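PDB 3QZB: putative superoxide reductase from Thermotoga maritima, which probably catalyses the one-electron reduction of superoxide to hydrogen peroxide at an iron centre, with electrons delivered by reduced rubredoxin. Local coordinates for residues A[24-29]-A[54-58]; A[29-35]-A[121-127]; A[59-63]-A[97-101]; A[48-52]-A[65-70]. All coordinates share one frame; numbering follows the deposited sequence. Where two conformers were deposited one is given.

Contact 1: residues A[24-29]-A[54-58]. With FE (Fe (III) ion), chain B.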
loop_
_atom_site.group_PDB
_atom_site.type_symbol
_atom_site.label_atom_id
_atom_site.label_comp_id
_atom_site.label_asym_id
_atom_site.label_seq_id
_atom_site.Cartn_x
_atom_site.Cartn_y
_atom_site.Cartn_z
ATOM N N PHE A 24 -14.022 -11.819 -18.889
ATOM C CA PHE A 24 -14.871 -11.225 -17.845
ATOM C C PHE A 24 -16.354 -11.569 -17.979
ATOM O O PHE A 24 -17.099 -11.489 -17.015
ATOM C CB PHE A 24 -14.674 -9.707 -17.759
ATOM C CG PHE A 24 -15.346 -8.926 -18.850
ATOM C CD1 PHE A 24 -14.723 -8.716 -20.061
ATOM C CD2 PHE A 24 -16.647 -8.443 -18.669
ATOM C CE1 PHE A 24 -15.342 -7.993 -21.063
ATOM C CE2 PHE A 24 -17.283 -7.736 -19.693
ATOM C CZ PHE A 24 -16.636 -7.504 -20.870
ATOM N N LYS A 25 -16.767 -11.969 -19.185
ATOM C CA LYS A 25 -18.141 -12.420 -19.370
ATOM C C LYS A 25 -18.397 -13.797 -18.761
ATOM O O LYS A 25 -19.548 -14.216 -18.656
ATOM C CB LYS A 25 -18.515 -12.410 -20.863
ATOM C CG LYS A 25 -18.491 -11.002 -21.433
ATOM C CD LYS A 25 -18.915 -10.883 -22.898
ATOM C CE LYS A 25 -18.999 -9.379 -23.265
ATOM N NZ LYS A 25 -19.522 -9.101 -24.642
ATOM N N LYS A 26 -17.329 -14.521 -18.404
ATOM C CA LYS A 26 -17.417 -15.859 -17.834
ATOM C C LYS A 26 -16.874 -15.927 -16.420
ATOM O O LYS A 26 -17.160 -16.879 -15.726
ATOM C CB LYS A 26 -16.622 -16.828 -18.710
ATOM C CG LYS A 26 -17.246 -16.964 -20.111
ATOM C CD LYS A 26 -16.519 -17.889 -21.083
ATOM C CE LYS A 26 -17.269 -17.926 -22.458
ATOM N NZ LYS A 26 -16.596 -18.753 -23.522
ATOM N N GLU A 27 -16.075 -14.957 -15.991
ATOM C CA GLU A 27 -15.261 -15.053 -14.783
ATOM C C GLU A 27 -15.323 -13.734 -14.013
ATOM O O GLU A 27 -14.797 -12.703 -14.483
ATOM C CB GLU A 27 -13.829 -15.428 -15.148
ATOM C CG GLU A 27 -12.851 -15.409 -13.964
ATOM C CD GLU A 27 -13.290 -16.242 -12.764
ATOM O OE1 GLU A 27 -13.300 -17.506 -12.918
ATOM O OE2 GLU A 27 -13.612 -15.641 -11.739
ATOM N N LYS A 28 -15.950 -13.741 -12.828
ATOM C CA LYS A 28 -16.125 -12.569 -12.008
ATOM C C LYS A 28 -14.803 -11.906 -11.608
ATOM O O LYS A 28 -14.808 -10.710 -11.321
ATOM C CB LYS A 28 -16.910 -12.921 -10.757
ATOM C CG LYS A 28 -16.231 -13.866 -9.796
ATOM C CD LYS A 28 -16.996 -14.180 -8.531
ATOM C CE LYS A 28 -18.279 -14.849 -8.691
ATOM N NZ LYS A 28 -18.020 -16.204 -9.222
ATOM N N HIS A 29 -13.705 -12.647 -11.513
ATOM C CA HIS A 29 -12.486 -12.092 -10.994
ATOM C C HIS A 29 -11.699 -11.224 -11.969
ATOM O O HIS A 29 -10.752 -10.559 -11.538
ATOM C CB HIS A 29 -11.573 -13.204 -10.496
ATOM C CG HIS A 29 -12.023 -13.859 -9.245
ATOM N ND1 HIS A 29 -12.705 -15.060 -9.212
ATOM C CD2 HIS A 29 -11.935 -13.430 -7.974
ATOM C CE1 HIS A 29 -12.956 -15.334 -7.933
ATOM N NE2 HIS A 29 -12.531 -14.346 -7.167
ATOM N N GLU A 54 -19.303 -7.502 -14.848
ATOM C CA GLU A 54 -20.486 -8.134 -15.394
ATOM C C GLU A 54 -21.030 -9.183 -14.463
ATOM O O GLU A 54 -22.237 -9.266 -14.294
ATOM C CB GLU A 54 -20.104 -8.756 -16.701
ATOM C CG GLU A 54 -20.082 -7.759 -17.831
ATOM C CD GLU A 54 -21.349 -7.766 -18.642
ATOM O OE1 GLU A 54 -22.436 -7.580 -18.058
ATOM O OE2 GLU A 54 -21.270 -7.980 -19.863
ATOM N N ILE A 55 -20.165 -10.014 -13.906
ATOM C CA ILE A 55 -20.557 -11.044 -12.955
ATOM C C ILE A 55 -20.122 -10.568 -11.586
ATOM O O ILE A 55 -18.935 -10.382 -11.347
ATOM C CB ILE A 55 -19.912 -12.423 -13.231
ATOM C CG1 ILE A 55 -20.250 -12.887 -14.650
ATOM C CG2 ILE A 55 -20.412 -13.435 -12.178
ATOM C CD1 ILE A 55 -19.531 -14.090 -15.107
ATOM N N PRO A 56 -21.045 -10.396 -10.655
ATOM C CA PRO A 56 -20.701 -9.808 -9.383
ATOM C C PRO A 56 -19.735 -10.671 -8.550
ATOM O O PRO A 56 -19.756 -11.905 -8.608
ATOM C CB PRO A 56 -22.034 -9.695 -8.661
ATOM C CG PRO A 56 -23.086 -10.148 -9.538
ATOM C CD PRO A 56 -22.522 -10.593 -10.822
ATOM N N HIS A 57 -18.890 -9.975 -7.785
ATOM C CA HIS A 57 -18.016 -10.642 -6.839
ATOM C C HIS A 57 -18.472 -10.281 -5.434
ATOM O O HIS A 57 -18.791 -9.131 -5.153
ATOM C CB HIS A 57 -16.536 -10.251 -7.061
ATOM C CG HIS A 57 -15.564 -11.064 -6.238
ATOM N ND1 HIS A 57 -15.373 -10.828 -4.888
ATOM C CD2 HIS A 57 -14.758 -12.116 -6.553
ATOM C CE1 HIS A 57 -14.505 -11.707 -4.407
ATOM N NE2 HIS A 57 -14.119 -12.504 -5.380
ATOM N N PRO A 58 -18.448 -11.260 -4.495
ATOM C CA PRO A 58 -18.772 -10.940 -3.103
ATOM C C PRO A 58 -17.929 -9.863 -2.472
ATOM O O PRO A 58 -16.760 -9.627 -2.899
ATOM C CB PRO A 58 -18.548 -12.290 -2.391
ATOM C CG PRO A 58 -18.774 -13.317 -3.440
ATOM C CD PRO A 58 -18.199 -12.696 -4.697
HETATM FE FE FE B . -12.816 -14.274 -5.028
HETATM O O HOH W 1 -17.274 -9.803 -14.870
#
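His-29 and His-57 come together on the metal of a superoxide-reductase-type iron centre, the four-histidine, one-cysteine site of the desulfoferrodoxin family, and this end of the contact is tightly built. Both rings coordinate through NE2, which leaves His-29 NE2 and His-57 NE2 3.0 Å apart as co-ligands, not as a hydrogen-bonded pair; the ring planes stand at 70°. His-63, Cys-127 and His-130 complete the site. The distal nitrogens fix the rotation of both rings. ND1 of His-29 donates to Glu-27 OE2 (2.7 Å) from above the carboxylate plane, while the backbone N of His-29 reaches the anti lone pair of the same oxygen; ND1 of His-57 donates to Pro-58 O (2.7 Å), in the carbonyl plane. Lys-28 CD lies 3.6 Å from His-57 CD2, the two side chains crossing at about a right angle.

Away from the metal no ligation ties the segments, and the exposed Lys-25, Lys-26 and Glu-54 line the solvent side. Ile-55 shares the packing, its CD1 3.5 Å from Lys-26 C, with Glu-54, whose CG meets the edge of the Phe-24 ring 3.4 Å from CE2. A water links the backbones, donating to Phe-24 O at 2.7 Å and accepting from Ile-55 N at 3.1 Å.

Contact 2: residues A[29-35]-A[121-127]. With FE (Fe (III) ion), chain B.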
loop_
_atom_site.group_PDB
_atom_site.type_symbol
_atom_site.label_atom_id
_atom_site.label_comp_id
_atom_site.label_asym_id
_atom_site.label_seq_id
_atom_site.Cartn_x
_atom_site.Cartn_y
_atom_site.Cartn_z
ATOM N N HIS A 29 -13.705 -12.647 -11.513
ATOM C CA HIS A 29 -12.486 -12.092 -10.994
ATOM C C HIS A 29 -11.699 -11.224 -11.969
ATOM O O HIS A 29 -10.752 -10.559 -11.538
ATOM C CB HIS A 29 -11.573 -13.204 -10.496
ATOM C CG HIS A 29 -12.023 -13.859 -9.245
ATOM N ND1 HIS A 29 -12.705 -15.060 -9.212
ATOM C CD2 HIS A 29 -11.935 -13.430 -7.974
ATOM C CE1 HIS A 29 -12.956 -15.334 -7.933
ATOM N NE2 HIS A 29 -12.531 -14.346 -7.167
ATOM N N VAL A 30 -12.057 -11.195 -13.235
ATOM C CA VAL A 30 -11.225 -10.492 -14.214
ATOM C C VAL A 30 -11.317 -8.975 -13.964
ATOM O O VAL A 30 -12.422 -8.397 -13.933
ATOM C CB VAL A 30 -11.666 -10.810 -15.641
ATOM C CG1 VAL A 30 -10.857 -9.951 -16.617
ATOM C CG2 VAL A 30 -11.547 -12.333 -15.920
ATOM N N PRO A 31 -10.164 -8.280 -13.853
ATOM C CA PRO A 31 -10.224 -6.801 -13.729
ATOM C C PRO A 31 -10.443 -6.222 -15.121
ATOM O O PRO A 31 -9.673 -6.521 -16.033
ATOM C CB PRO A 31 -8.873 -6.456 -13.121
ATOM C CG PRO A 31 -7.944 -7.508 -13.620
ATOM C CD PRO A 31 -8.793 -8.792 -13.699
ATOM N N VAL A 32 -11.490 -5.438 -15.285
ATOM C CA VAL A 32 -11.872 -4.902 -16.569
ATOM C C VAL A 32 -11.451 -3.431 -16.687
ATOM O O VAL A 32 -11.811 -2.621 -15.837
ATOM C CB VAL A 32 -13.373 -5.034 -16.827
ATOM C CG1 VAL A 32 -13.738 -4.407 -18.189
ATOM C CG2 VAL A 32 -13.782 -6.528 -16.763
ATOM N N ILE A 33 -10.628 -3.145 -17.695
ATOM C CA ILE A 33 -10.096 -1.804 -17.958
ATOM C C ILE A 33 -11.049 -1.036 -18.876
ATOM O O ILE A 33 -11.472 -1.582 -19.914
ATOM C CB ILE A 33 -8.741 -1.913 -18.665
ATOM C CG1 ILE A 33 -7.689 -2.584 -17.761
ATOM C CG2 ILE A 33 -8.233 -0.482 -19.039
ATOM C CD1 ILE A 33 -6.495 -3.141 -18.519
ATOM N N GLU A 34 -11.356 0.198 -18.513
ATOM C CA GLU A 34 -12.015 1.151 -19.411
ATOM C C GLU A 34 -11.081 2.347 -19.559
ATOM O O GLU A 34 -10.793 3.036 -18.596
ATOM C CB GLU A 34 -13.322 1.593 -18.830
ATOM C CG GLU A 34 -14.313 0.462 -18.702
ATOM C CD GLU A 34 -15.568 0.896 -17.967
ATOM O OE1 GLU A 34 -16.429 1.569 -18.591
ATOM O OE2 GLU A 34 -15.726 0.589 -16.778
ATOM N N ALA A 35 -10.623 2.558 -20.780
ATOM C CA ALA A 35 -9.704 3.667 -21.073
ATOM C C ALA A 35 -9.879 3.974 -22.557
ATOM O O ALA A 35 -10.166 3.078 -23.337
ATOM C CB ALA A 35 -8.238 3.256 -20.777
ATOM N N ILE A 121 -1.593 -0.657 -21.012
ATOM C CA ILE A 121 -2.115 -0.617 -19.637
ATOM C C ILE A 121 -2.322 -2.072 -19.181
ATOM O O ILE A 121 -2.962 -2.838 -19.896
ATOM C CB ILE A 121 -3.446 0.165 -19.572
ATOM C CG1 ILE A 121 -3.303 1.594 -20.067
ATOM C CG2 ILE A 121 -4.050 0.093 -18.149
ATOM C CD1 ILE A 121 -4.642 2.266 -20.439
ATOM N N ILE A 122 -1.785 -2.442 -18.035
ATOM C CA ILE A 122 -1.938 -3.761 -17.429
ATOM C C ILE A 122 -2.607 -3.588 -16.066
ATOM O O ILE A 122 -2.153 -2.805 -15.240
ATOM C CB ILE A 122 -0.602 -4.499 -17.294
ATOM C CG1 ILE A 122 0.148 -4.644 -18.641
ATOM C CG2 ILE A 122 -0.842 -5.887 -16.693
ATOM C CD1 ILE A 122 1.576 -5.156 -18.470
ATOM N N ALA A 123 -3.717 -4.286 -15.862
ATOM C CA ALA A 123 -4.405 -4.308 -14.575
ATOM C C ALA A 123 -4.136 -5.671 -13.905
ATOM O O ALA A 123 -4.218 -6.721 -14.562
ATOM C CB ALA A 123 -5.909 -4.121 -14.767
ATOM N N LEU A 124 -3.820 -5.592 -12.619
ATOM C CA LEU A 124 -3.613 -6.789 -11.781
ATOM C C LEU A 124 -4.510 -6.624 -10.573
ATOM O O LEU A 124 -4.505 -5.594 -9.903
ATOM C CB LEU A 124 -2.170 -6.858 -11.351
ATOM C CG LEU A 124 -1.726 -8.105 -10.551
ATOM C CD1 LEU A 124 -1.690 -9.310 -11.379
ATOM C CD2 LEU A 124 -0.382 -7.841 -9.868
ATOM N N SER A 125 -5.289 -7.666 -10.248
ATOM C CA SER A 125 -6.146 -7.609 -9.070
ATOM C C SER A 125 -5.962 -8.832 -8.202
ATOM O O SER A 125 -5.478 -9.879 -8.693
ATOM C CB SER A 125 -7.607 -7.435 -9.475
ATOM O OG SER A 125 -8.031 -8.485 -10.291
ATOM N N TYR A 126 -6.350 -8.724 -6.949
ATOM C CA TYR A 126 -6.108 -9.752 -5.951
ATOM C C TYR A 126 -7.361 -9.944 -5.107
ATOM O O TYR A 126 -7.860 -9.012 -4.501
ATOM C CB TYR A 126 -4.927 -9.325 -5.043
ATOM C CG TYR A 126 -4.608 -10.337 -3.973
ATOM C CD1 TYR A 126 -4.178 -11.616 -4.288
ATOM C CD2 TYR A 126 -4.781 -10.025 -2.664
ATOM C CE1 TYR A 126 -3.966 -12.556 -3.285
ATOM C CE2 TYR A 126 -4.564 -10.955 -1.637
ATOM C CZ TYR A 126 -4.173 -12.213 -1.977
ATOM O OH TYR A 126 -3.994 -13.197 -1.002
ATOM N N CYS A 127 -7.813 -11.210 -5.062
ATOM C CA CYS A 127 -8.877 -11.677 -4.170
ATOM C C CYS A 127 -8.232 -12.324 -2.976
ATOM O O CYS A 127 -7.193 -12.967 -3.075
ATOM C CB CYS A 127 -9.744 -12.666 -4.945
ATOM S SG CYS A 127 -11.008 -13.400 -3.839
HETATM FE FE FE B . -12.816 -14.274 -5.028
HETATM O O HOH W 2 -9.706 -10.269 -9.056
#
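Cys-127 holds SG anti to its backbone N (chi1 175°), extending the thiolate off the end of its strand to the edge of the His-29 ring, where SG lies 3.8 Å from His-29 NE2. Iron sits between them, bound to Cys-127 SG at 2.3 Å. Two residues earlier, Ser-125 turns OG between its backbone N and carbonyl carbon (chi1 59°), a position that sets OG alongside the Pro-31 ring, 3.5 Å from both Pro-31 CG and CD. The hydroxyl also shares a water with the carbonyl of His-29: the water donates to His-29 O at 2.7 Å and lies 2.7 Å from Ser-125 OG, bridging two buried polar groups that do not bond directly.

Beyond this point the side chains that meet are apolar. Ile-33 sets CG1 3.8 Å from Ala-123 CB, and its CD1 reaches on toward Ile-121; at the far end the methyl of Ala-35 touches Ile-121 CD1 at 3.7 Å. No hydrogen bond joins the two segments, whose strand axes pass 7.3 Å apart at 148°, since each strand pairs within its own sheet. Trp-133 stacks on the His-29 ring, and the other face of strand 121-127 packs against the second subunit. This is facing-sheet packing of an immunoglobulin-like beta-sandwich, capped at one end by the cysteine-ligated iron site of superoxide reductases, where the sulfur is probably the axial ligand, as in relatives.

Contact 3: residues A[59-63]-A[97-101]. With FE (Fe (III) ion), chain B.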
loop_
_atom_site.group_PDB
_atom_site.type_symbol
_atom_site.label_atom_id
_atom_site.label_comp_id
_atom_site.label_asym_id
_atom_site.label_seq_id
_atom_site.Cartn_x
_atom_site.Cartn_y
_atom_site.Cartn_z
ATOM N N ASN A 59 -18.456 -9.237 -1.435
ATOM C CA ASN A 59 -17.645 -8.344 -0.618
ATOM C C ASN A 59 -18.079 -8.562 0.812
ATOM O O ASN A 59 -18.837 -7.810 1.402
ATOM C CB ASN A 59 -17.871 -6.919 -1.014
ATOM C CG ASN A 59 -16.859 -5.983 -0.400
ATOM O OD1 ASN A 59 -15.999 -6.395 0.407
ATOM N ND2 ASN A 59 -16.941 -4.697 -0.785
ATOM N N THR A 60 -17.602 -9.665 1.385
ATOM C CA THR A 60 -17.869 -10.028 2.768
ATOM C C THR A 60 -16.580 -9.975 3.556
ATOM O O THR A 60 -15.476 -9.915 2.987
ATOM C CB THR A 60 -18.505 -11.435 2.875
ATOM O OG1 THR A 60 -17.490 -12.378 2.495
ATOM C CG2 THR A 60 -19.760 -11.565 1.983
ATOM N N THR A 61 -16.680 -10.094 4.888
ATOM C CA THR A 61 -15.513 -10.105 5.661
ATOM C C THR A 61 -14.594 -11.294 5.293
ATOM O O THR A 61 -13.382 -11.184 5.270
ATOM C CB THR A 61 -15.910 -10.130 7.160
ATOM O OG1 THR A 61 -16.725 -8.968 7.498
ATOM C CG2 THR A 61 -14.701 -10.209 8.101
ATOM N N GLU A 62 -15.192 -12.445 4.972
ATOM C CA GLU A 62 -14.466 -13.641 4.636
ATOM C C GLU A 62 -13.922 -13.697 3.216
ATOM O O GLU A 62 -12.932 -14.390 2.982
ATOM C CB GLU A 62 -15.355 -14.891 4.904
ATOM C CG GLU A 62 -15.882 -14.995 6.335
ATOM C CD GLU A 62 -17.059 -14.032 6.712
ATOM O OE1 GLU A 62 -17.742 -13.423 5.838
ATOM O OE2 GLU A 62 -17.343 -13.948 7.949
ATOM N N HIS A 63 -14.579 -12.990 2.286
ATOM C CA HIS A 63 -14.264 -13.134 0.861
ATOM C C HIS A 63 -14.467 -11.788 0.187
ATOM O O HIS A 63 -15.590 -11.310 0.058
ATOM C CB HIS A 63 -15.156 -14.179 0.211
ATOM C CG HIS A 63 -14.886 -14.410 -1.241
ATOM N ND1 HIS A 63 -15.848 -14.919 -2.074
ATOM C CD2 HIS A 63 -13.798 -14.142 -2.020
ATOM C CE1 HIS A 63 -15.345 -14.980 -3.305
ATOM N NE2 HIS A 63 -14.090 -14.512 -3.305
ATOM N N GLY A 97 -19.414 -7.915 15.068
ATOM C CA GLY A 97 -19.314 -9.154 14.313
ATOM C C GLY A 97 -18.981 -8.942 12.873
ATOM O O GLY A 97 -19.078 -7.833 12.291
ATOM N N PRO A 98 -18.535 -10.006 12.184
ATOM C CA PRO A 98 -18.273 -9.898 10.739
ATOM C C PRO A 98 -19.591 -9.651 10.012
ATOM O O PRO A 98 -20.651 -10.077 10.440
ATOM C CB PRO A 98 -17.699 -11.282 10.366
ATOM C CG PRO A 98 -18.291 -12.179 11.391
ATOM C CD PRO A 98 -18.354 -11.376 12.671
ATOM N N ASN A 99 -19.505 -8.898 8.931
ATOM C CA ASN A 99 -20.650 -8.692 8.059
ATOM C C ASN A 99 -21.793 -7.906 8.680
ATOM O O ASN A 99 -22.873 -7.916 8.124
ATOM C CB ASN A 99 -21.155 -10.020 7.427
ATOM C CG ASN A 99 -20.055 -10.674 6.660
ATOM O OD1 ASN A 99 -19.526 -10.066 5.703
ATOM N ND2 ASN A 99 -19.699 -11.881 7.027
ATOM N N ILE A 100 -21.552 -7.217 9.788
ATOM C CA ILE A 100 -22.565 -6.260 10.275
ATOM C C ILE A 100 -21.922 -4.869 10.510
ATOM O O ILE A 100 -22.539 -4.007 11.133
ATOM C CB ILE A 100 -23.417 -6.746 11.494
ATOM C CG1 ILE A 100 -22.469 -6.931 12.671
ATOM C CG2 ILE A 100 -24.301 -8.064 11.148
ATOM C CD1 ILE A 100 -23.320 -7.234 13.989
ATOM N N GLY A 101 -20.740 -4.600 9.964
ATOM C CA GLY A 101 -20.162 -3.268 10.075
ATOM C C GLY A 101 -20.834 -2.252 9.135
ATOM O O GLY A 101 -21.659 -2.577 8.254
HETATM FE FE FE B . -12.816 -14.274 -5.028
HETATM O O HOH W 3 -20.264 -14.128 8.898
#
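A type II beta turn from Gly-97 to Ile-100 docks against the loop that carries the iron ligand His-63, and Asn-99 of the turn meets Thr-61 and Glu-62 of that loop. The carboxamide of Asn-99 is gripped at both ends. Its OD1 accepts from the backbone N of Thr-61 at 3.0 Å, in a nearly straight bond whose donor is tilted from the carbonyl plane. Its ND2 donates to Glu-62 OE1 at 2.8 Å, within the amide plane and almost linear (171°), using the syn lone pair of the carboxylate. The other carboxylate oxygen is tied in through a water, which donates to Glu-62 OE2 and accepts from Asn-99 ND2. With CG beside the backbone N (chi1 -58°), the carboxamide lies on the same side as the main-chain nitrogen and both meet Thr-61, Asn-99 N giving a more bent bond to Thr-61 OG1 at 3.1 Å. That hydroxyl is also hydrogen-bonded to His-91 O.

Replacing Asn-99 by alanine removes the carboxamide and would probably leave Thr-61 N and Glu-62 OE1 without these partners, and the side chain of Glu-62 freer to turn. Pro-98 adds apolar contact, CB lying 3.8 Å from Thr-61 CB, and both Pro-98 and Glu-62 pack on the third subunit. On the iron side, Thr-60 OG1 accepts from His-63 N at 3.0 Å. The loop leading into the metal ligand thus closes on an ST motif, while its outer side is pinned by an asparagine at the positive-phi corner of a type II turn.

Contact 4: residues A[48-52]-A[65-70]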
loop_
_atom_site.group_PDB
_atom_site.type_symbol
_atom_site.label_atom_id
_atom_site.label_comp_id
_atom_site.label_asym_id
_atom_site.label_seq_id
_atom_site.Cartn_x
_atom_site.Cartn_y
_atom_site.Cartn_z
ATOM N N VAL A 48 -10.576 3.539 -15.708
ATOM C CA VAL A 48 -11.444 2.861 -14.732
ATOM C C VAL A 48 -11.088 1.386 -14.764
ATOM O O VAL A 48 -10.947 0.773 -15.833
ATOM C CB VAL A 48 -12.941 3.056 -15.050
ATOM C CG1 VAL A 48 -13.791 2.501 -13.896
ATOM C CG2 VAL A 48 -13.264 4.519 -15.282
ATOM N N VAL A 49 -10.931 0.795 -13.575
ATOM C CA VAL A 49 -10.733 -0.664 -13.493
ATOM C C VAL A 49 -11.746 -1.202 -12.468
ATOM O O VAL A 49 -11.899 -0.645 -11.392
ATOM C CB VAL A 49 -9.319 -1.057 -13.088
ATOM C CG1 VAL A 49 -9.157 -2.559 -13.189
ATOM C CG2 VAL A 49 -8.264 -0.334 -13.927
ATOM N N THR A 50 -12.456 -2.257 -12.875
ATOM C CA THR A 50 -13.534 -2.843 -12.068
ATOM C C THR A 50 -13.411 -4.350 -12.040
ATOM O O THR A 50 -13.266 -4.986 -13.064
ATOM C CB THR A 50 -14.897 -2.479 -12.685
ATOM O OG1 THR A 50 -14.972 -1.055 -12.900
ATOM C CG2 THR A 50 -16.056 -2.928 -11.808
ATOM N N VAL A 51 -13.464 -4.928 -10.847
ATOM C CA VAL A 51 -13.625 -6.407 -10.716
ATOM C C VAL A 51 -15.118 -6.624 -10.394
ATOM O O VAL A 51 -15.711 -5.924 -9.620
ATOM C CB VAL A 51 -12.715 -6.962 -9.608
ATOM C CG1 VAL A 51 -12.957 -8.459 -9.388
ATOM C CG2 VAL A 51 -11.233 -6.712 -9.958
ATOM N N GLY A 52 -15.663 -7.647 -11.031
ATOM C CA GLY A 52 -17.041 -8.042 -10.794
ATOM C C GLY A 52 -17.891 -7.192 -11.661
ATOM O O GLY A 52 -18.995 -6.901 -11.279
ATOM N N ILE A 65 -12.415 -8.750 -2.786
ATOM C CA ILE A 65 -11.263 -8.217 -3.551
ATOM C C ILE A 65 -10.520 -7.193 -2.724
ATOM O O ILE A 65 -11.077 -6.255 -2.197
ATOM C CB ILE A 65 -11.771 -7.580 -4.852
ATOM C CG1 ILE A 65 -12.610 -8.561 -5.691
ATOM C CG2 ILE A 65 -10.588 -6.977 -5.645
ATOM C CD1 ILE A 65 -11.891 -9.837 -6.035
ATOM N N ARG A 66 -9.223 -7.417 -2.566
ATOM C CA ARG A 66 -8.354 -6.576 -1.756
ATOM C C ARG A 66 -7.839 -5.326 -2.489
ATOM O O ARG A 66 -7.721 -4.276 -1.869
ATOM C CB ARG A 66 -7.139 -7.405 -1.334
ATOM C CG ARG A 66 -7.421 -8.530 -0.336
ATOM C CD ARG A 66 -7.516 -8.012 1.061
ATOM N NE ARG A 66 -7.635 -9.049 2.080
ATOM C CZ ARG A 66 -6.647 -9.803 2.494
ATOM N NH1 ARG A 66 -5.431 -9.671 2.013
ATOM N NH2 ARG A 66 -6.858 -10.725 3.444
ATOM N N TRP A 67 -7.475 -5.476 -3.751
ATOM C CA TRP A 67 -6.832 -4.384 -4.502
ATOM C C TRP A 67 -6.862 -4.619 -5.968
ATOM O O TRP A 67 -7.001 -5.728 -6.458
ATOM C CB TRP A 67 -5.418 -4.088 -3.948
ATOM C CG TRP A 67 -4.432 -5.225 -3.864
ATOM C CD1 TRP A 67 -4.036 -5.835 -2.710
ATOM C CD2 TRP A 67 -3.715 -5.930 -4.925
ATOM N NE1 TRP A 67 -3.077 -6.765 -2.943
ATOM C CE2 TRP A 67 -2.853 -6.860 -4.294
ATOM C CE3 TRP A 67 -3.687 -5.859 -6.312
ATOM C CZ2 TRP A 67 -1.981 -7.681 -5.004
ATOM C CZ3 TRP A 67 -2.835 -6.669 -7.011
ATOM C CH2 TRP A 67 -1.983 -7.559 -6.359
ATOM N N ILE A 68 -6.631 -3.496 -6.677
ATOM C CA ILE A 68 -6.271 -3.436 -8.085
ATOM C C ILE A 68 -4.980 -2.613 -8.144
ATOM O O ILE A 68 -4.883 -1.592 -7.439
ATOM C CB ILE A 68 -7.366 -2.735 -8.884
ATOM C CG1 ILE A 68 -8.594 -3.637 -9.040
ATOM C CG2 ILE A 68 -6.836 -2.258 -10.266
ATOM C CD1 ILE A 68 -9.860 -2.874 -9.396
ATOM N N LYS A 69 -4.014 -3.041 -8.951
ATOM C CA LYS A 69 -2.915 -2.161 -9.320
ATOM C C LYS A 69 -2.858 -2.072 -10.792
ATOM O O LYS A 69 -3.326 -2.950 -11.525
ATOM C CB LYS A 69 -1.596 -2.505 -8.611
ATOM C CG LYS A 69 -0.993 -3.819 -8.967
ATOM C CD LYS A 69 0.390 -4.025 -8.340
ATOM C CE LYS A 69 0.506 -3.822 -6.840
ATOM N NZ LYS A 69 -0.478 -4.613 -6.013
ATOM N N VAL A 70 -2.284 -0.966 -11.288
ATOM C CA VAL A 70 -2.188 -0.693 -12.707
ATOM C C VAL A 70 -0.716 -0.440 -13.028
ATOM O O VAL A 70 -0.026 0.249 -12.300
ATOM C CB VAL A 70 -3.030 0.493 -13.091
ATOM C CG1 VAL A 70 -2.830 0.916 -14.583
ATOM C CG2 VAL A 70 -4.535 0.225 -12.805
#
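Val-49 and Val-51 face Ile-65, Ile-68 and Val-70 in a contact of apolar side chains between the two sheets of the beta-sandwich, close to the centre of the chain. The strand axes run 8.5 Å apart at 147°, with no hydrogen bond between them. Ile-68 is the hub. Its CG2 lies 3.7 Å from Val-49 CG1, the two side chains meeting at a slant, while its CD1 comes 3.6 Å from Val-49 O and 4.1 Å from Val-51 CG2. Val-51 sends CG1, trans to the main-chain nitrogen, tip to tip against Ile-65 CG1 at 3.7 Å. On the other side of the hub, Val-49 and Val-70 slide past each other, their CG2 atoms 3.9 Å apart. Ile-65 and Ile-68 can both face inward, although three residues apart, because the helix-like backbone of Arg-66 (psi -41°) interrupts the regular strand pattern. Cutting Ile-68 back to an alanine is likely to open a gap between the sheets where CD1 and CG2 had filled the space beside both valines. Ile-65 continues the layer onto His-29, His-57 and Cys-127 near the iron. In its own sheet, strand 44-51 runs between 31-34 and 103-115; strand 65-74 lies between 81-87 and 119-127.

Overall arrangement
Taken together, the four contacts illustrate how a beta-sandwich holds a metal with its loops and the end of one strand. Contacts 2 and 4 form the buried core, centres about 5 Å apart, and use neighbouring strands: 31-34 with 44-51 in one sheet, 65-74 with 119-127 in the other. Their chemistry is chiefly aliphatic, polar only where contact 2 approaches the iron. Contacts 1 and 3 lie at the surface: metal ligation and a water join the loops of contact 1, direct hydrogen bonds and a water those of contact 3. His-29 belongs to both contact 1 and contact 2, and contacts 1, 2 and 3 all supply iron ligands. Contact 4 supplies none, but reaches the ligands through Ile-65.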